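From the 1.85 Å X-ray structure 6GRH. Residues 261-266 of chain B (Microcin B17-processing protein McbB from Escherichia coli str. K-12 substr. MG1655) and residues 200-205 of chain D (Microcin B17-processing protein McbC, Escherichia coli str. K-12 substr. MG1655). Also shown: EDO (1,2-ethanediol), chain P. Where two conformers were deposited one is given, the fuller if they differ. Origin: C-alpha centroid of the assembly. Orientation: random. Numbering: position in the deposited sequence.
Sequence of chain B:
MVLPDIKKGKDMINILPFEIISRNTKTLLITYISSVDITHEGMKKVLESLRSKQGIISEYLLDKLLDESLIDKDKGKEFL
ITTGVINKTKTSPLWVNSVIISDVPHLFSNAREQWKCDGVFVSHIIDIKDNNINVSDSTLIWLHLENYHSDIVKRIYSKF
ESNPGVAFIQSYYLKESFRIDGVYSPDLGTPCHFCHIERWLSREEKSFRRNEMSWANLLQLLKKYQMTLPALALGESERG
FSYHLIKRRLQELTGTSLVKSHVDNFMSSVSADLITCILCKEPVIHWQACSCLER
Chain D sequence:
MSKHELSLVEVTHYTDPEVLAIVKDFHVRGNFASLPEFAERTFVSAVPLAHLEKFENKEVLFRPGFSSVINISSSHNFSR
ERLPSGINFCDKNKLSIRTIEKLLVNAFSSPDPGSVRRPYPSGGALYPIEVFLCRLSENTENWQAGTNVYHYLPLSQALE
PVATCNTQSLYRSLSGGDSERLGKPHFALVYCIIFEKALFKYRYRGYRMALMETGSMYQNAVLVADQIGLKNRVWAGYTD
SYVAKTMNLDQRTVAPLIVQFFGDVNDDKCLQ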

# COMPACT_ATOMS: atom_id res chain seq x y z
N SER B 261 -17.75 8.77 -12.42
CA SER B 261 -16.59 8.14 -11.79
C SER B 261 -15.33 8.48 -12.56
O SER B 261 -15.35 8.55 -13.80
CB SER B 261 -16.75 6.62 -11.79
OG SER B 261 -17.98 6.24 -11.19
N HIS B 262 -14.21 8.64 -11.87
CA HIS B 262 -12.96 8.83 -12.58
C HIS B 262 -12.61 7.54 -13.33
O HIS B 262 -12.90 6.45 -12.86
CB HIS B 262 -11.79 9.22 -11.67
CG HIS B 262 -10.59 9.72 -12.44
ND1 HIS B 262 -9.55 8.90 -12.80
CD2 HIS B 262 -10.28 10.94 -12.95
CE1 HIS B 262 -8.66 9.58 -13.48
NE2 HIS B 262 -9.06 10.82 -13.57
N VAL B 263 -11.97 7.68 -14.47
CA VAL B 263 -11.63 6.53 -15.30
C VAL B 263 -10.67 5.53 -14.60
O VAL B 263 -10.69 4.36 -14.91
CB VAL B 263 -11.03 6.96 -16.68
CG1 VAL B 263 -12.12 7.53 -17.58
CG2 VAL B 263 -9.89 7.94 -16.54
N ASP B 264 -9.88 5.99 -13.63
CA ASP B 264 -8.97 5.10 -12.90
C ASP B 264 -9.59 4.17 -11.86
O ASP B 264 -8.86 3.37 -11.27
CB ASP B 264 -7.76 5.86 -12.29
CG ASP B 264 -8.10 6.69 -11.01
OD1 ASP B 264 -9.20 6.57 -10.43
OD2 ASP B 264 -7.20 7.49 -10.59
N ASN B 265 -10.89 4.30 -11.61
CA ASN B 265 -11.55 3.44 -10.62
C ASN B 265 -12.97 3.03 -10.98
O ASN B 265 -13.67 2.48 -10.13
CB ASN B 265 -11.54 4.14 -9.25
CG ASN B 265 -12.29 5.47 -9.27
OD1 ASN B 265 -11.74 6.52 -8.92
ND2 ASN B 265 -13.54 5.43 -9.71
N PHE B 266 -13.40 3.28 -12.22
CA PHE B 266 -14.77 2.97 -12.67
C PHE B 266 -15.09 1.46 -12.68
O PHE B 266 -16.18 1.04 -12.30
CB PHE B 266 -14.96 3.54 -14.08
CG PHE B 266 -16.32 3.32 -14.67
CD1 PHE B 266 -17.45 3.80 -14.05
CD2 PHE B 266 -16.45 2.62 -15.86
CE1 PHE B 266 -18.70 3.62 -14.61
CE2 PHE B 266 -17.72 2.43 -16.43
CZ PHE B 266 -18.84 2.92 -15.79
C1 EDO P . -4.82 16.60 -23.07
O1 EDO P . -4.65 17.68 -22.16
C2 EDO P . -4.02 15.43 -22.54
O2 EDO P . -2.62 15.73 -22.55
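Chain D (200-205) FKYRYR

Contact between McbB residues 261-266 and McbC residues 200-205, a small interface burying 211 Å² summed over both sides. Ser B261 and His B262 are in a strand; the chain turns between His B262 and Asn B265, whose N donates a backbone hydrogen bond to His B262 O (3.2 Å). Chain D has no extended pairing with it; Arg D203, with positive phi (62/-140), precedes helical phi/psi values at Tyr D204 and Arg D205. End to end, both stretches run in roughly the same direction. The closest CA atoms across the stretches, Asp B264 CA and Tyr D204 CA, are 7.9 Å apart, so side chains and water bridge most of the gap. CB of Arg D203 points toward chain B, that of Tyr D204 sideways, and those of Lys D201 and Tyr D202 away.

One salt bridge carries the charge: Arg D203 NE donates to Asp B264 OD2 at 3.0 Å, the carboxylate oxygen lying at the guanidinium edge, near its plane. Asp B264 OD2 also lies at the edge of the Tyr D204 ring, 3.7 Å from Tyr D204 CD2. Asp B264 (chi1 p) is tied to its own chain, Asp B264 N donating to His B262 ND1 at 3.0 Å; this bond joins the residue that takes the salt bridge to the one that takes the packing contact.

That packing is a CH-pi contact. Arg D203 (chi1 m, chi2 t, chi3 p) lays CD over one face of the His B262 imidazole, 3.5 Å from the ring centroid and 7° off the normal.

Two waters reinforce the contact. Water 1 donates to Asp B264 OD2 (2.8 Å) and Tyr D202 O (2.7 Å) and accepts from Arg D205 N (2.9 Å). Water 2 accepts from Arg D203 NH2 (2.9 Å) and lies 2.7 Å from Asp B264 OD1, a second link between the salt-bridged pair.

Lys D201, fully extended, donates NZ to Tyr D202 OH at 2.8 Å; ethanediol O1 adds a weak hydrogen bond to Tyr D202 OH at 3.4 Å.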

# COMPACT_ATOMS: atom_id res chain seq x y z
N PHE D 200 -2.63 16.38 -9.60
CA PHE D 200 -3.89 17.10 -9.41
C PHE D 200 -4.92 16.91 -10.52
O PHE D 200 -6.09 16.89 -10.22
CB PHE D 200 -3.68 18.59 -9.08
CG PHE D 200 -3.40 19.46 -10.26
CD1 PHE D 200 -2.26 19.29 -11.02
CD2 PHE D 200 -4.26 20.48 -10.58
CE1 PHE D 200 -1.99 20.12 -12.07
CE2 PHE D 200 -4.00 21.32 -11.64
CZ PHE D 200 -2.87 21.13 -12.40
N LYS D 201 -4.48 16.75 -11.76
CA LYS D 201 -5.40 16.55 -12.88
C LYS D 201 -5.77 15.08 -13.16
O LYS D 201 -6.97 14.73 -13.33
CB LYS D 201 -4.82 17.16 -14.17
CG LYS D 201 -5.77 17.06 -15.37
CD LYS D 201 -5.28 17.76 -16.62
CE LYS D 201 -6.27 17.60 -17.77
NZ LYS D 201 -5.68 18.02 -19.05
N TYR D 202 -4.74 14.26 -13.31
CA TYR D 202 -4.88 12.87 -13.75
C TYR D 202 -4.84 11.82 -12.65
O TYR D 202 -4.96 10.61 -12.96
CB TYR D 202 -3.77 12.55 -14.75
CG TYR D 202 -3.83 13.40 -15.98
CD1 TYR D 202 -4.92 13.31 -16.84
CD2 TYR D 202 -2.83 14.31 -16.27
CE1 TYR D 202 -5.00 14.10 -17.98
CE2 TYR D 202 -2.91 15.11 -17.42
CZ TYR D 202 -3.99 14.99 -18.26
OH TYR D 202 -4.09 15.78 -19.39
N ARG D 203 -4.65 12.24 -11.39
CA ARG D 203 -4.53 11.33 -10.26
C ARG D 203 -3.30 10.40 -10.44
O ARG D 203 -2.25 10.87 -10.89
CB ARG D 203 -5.86 10.60 -10.01
CG ARG D 203 -7.06 11.52 -9.79
CD ARG D 203 -8.37 10.74 -9.86
NE ARG D 203 -8.43 9.67 -8.88
CZ ARG D 203 -8.67 9.82 -7.58
NH1 ARG D 203 -8.93 11.02 -7.06
NH2 ARG D 203 -8.63 8.76 -6.77
N TYR D 204 -3.40 9.12 -10.09
CA TYR D 204 -2.25 8.19 -10.09
C TYR D 204 -1.49 8.09 -11.40
O TYR D 204 -0.26 8.04 -11.42
CB TYR D 204 -2.68 6.78 -9.71
CG TYR D 204 -3.26 6.67 -8.34
CD1 TYR D 204 -2.43 6.62 -7.24
CD2 TYR D 204 -4.64 6.61 -8.14
CE1 TYR D 204 -2.94 6.53 -5.95
CE2 TYR D 204 -5.17 6.52 -6.85
CZ TYR D 204 -4.29 6.49 -5.77
OH TYR D 204 -4.73 6.40 -4.47
N ARG D 205 -2.22 8.07 -12.51
CA ARG D 205 -1.60 8.04 -13.83
C ARG D 205 -0.67 9.24 -14.07
O ARG D 205 0.30 9.14 -14.81
CB ARG D 205 -2.66 7.97 -14.91
CG ARG D 205 -2.15 7.44 -16.24
CD ARG D 205 -3.35 7.27 -17.15
NE ARG D 205 -3.17 6.56 -18.40
CZ ARG D 205 -3.23 5.24 -18.59
NH1 ARG D 205 -3.40 4.41 -17.60
NH2 ARG D 205 -3.12 4.76 -19.82
O HOH W 1 -5.14 7.94 -12.45
O HOH W 2 -8.50 6.06 -7.91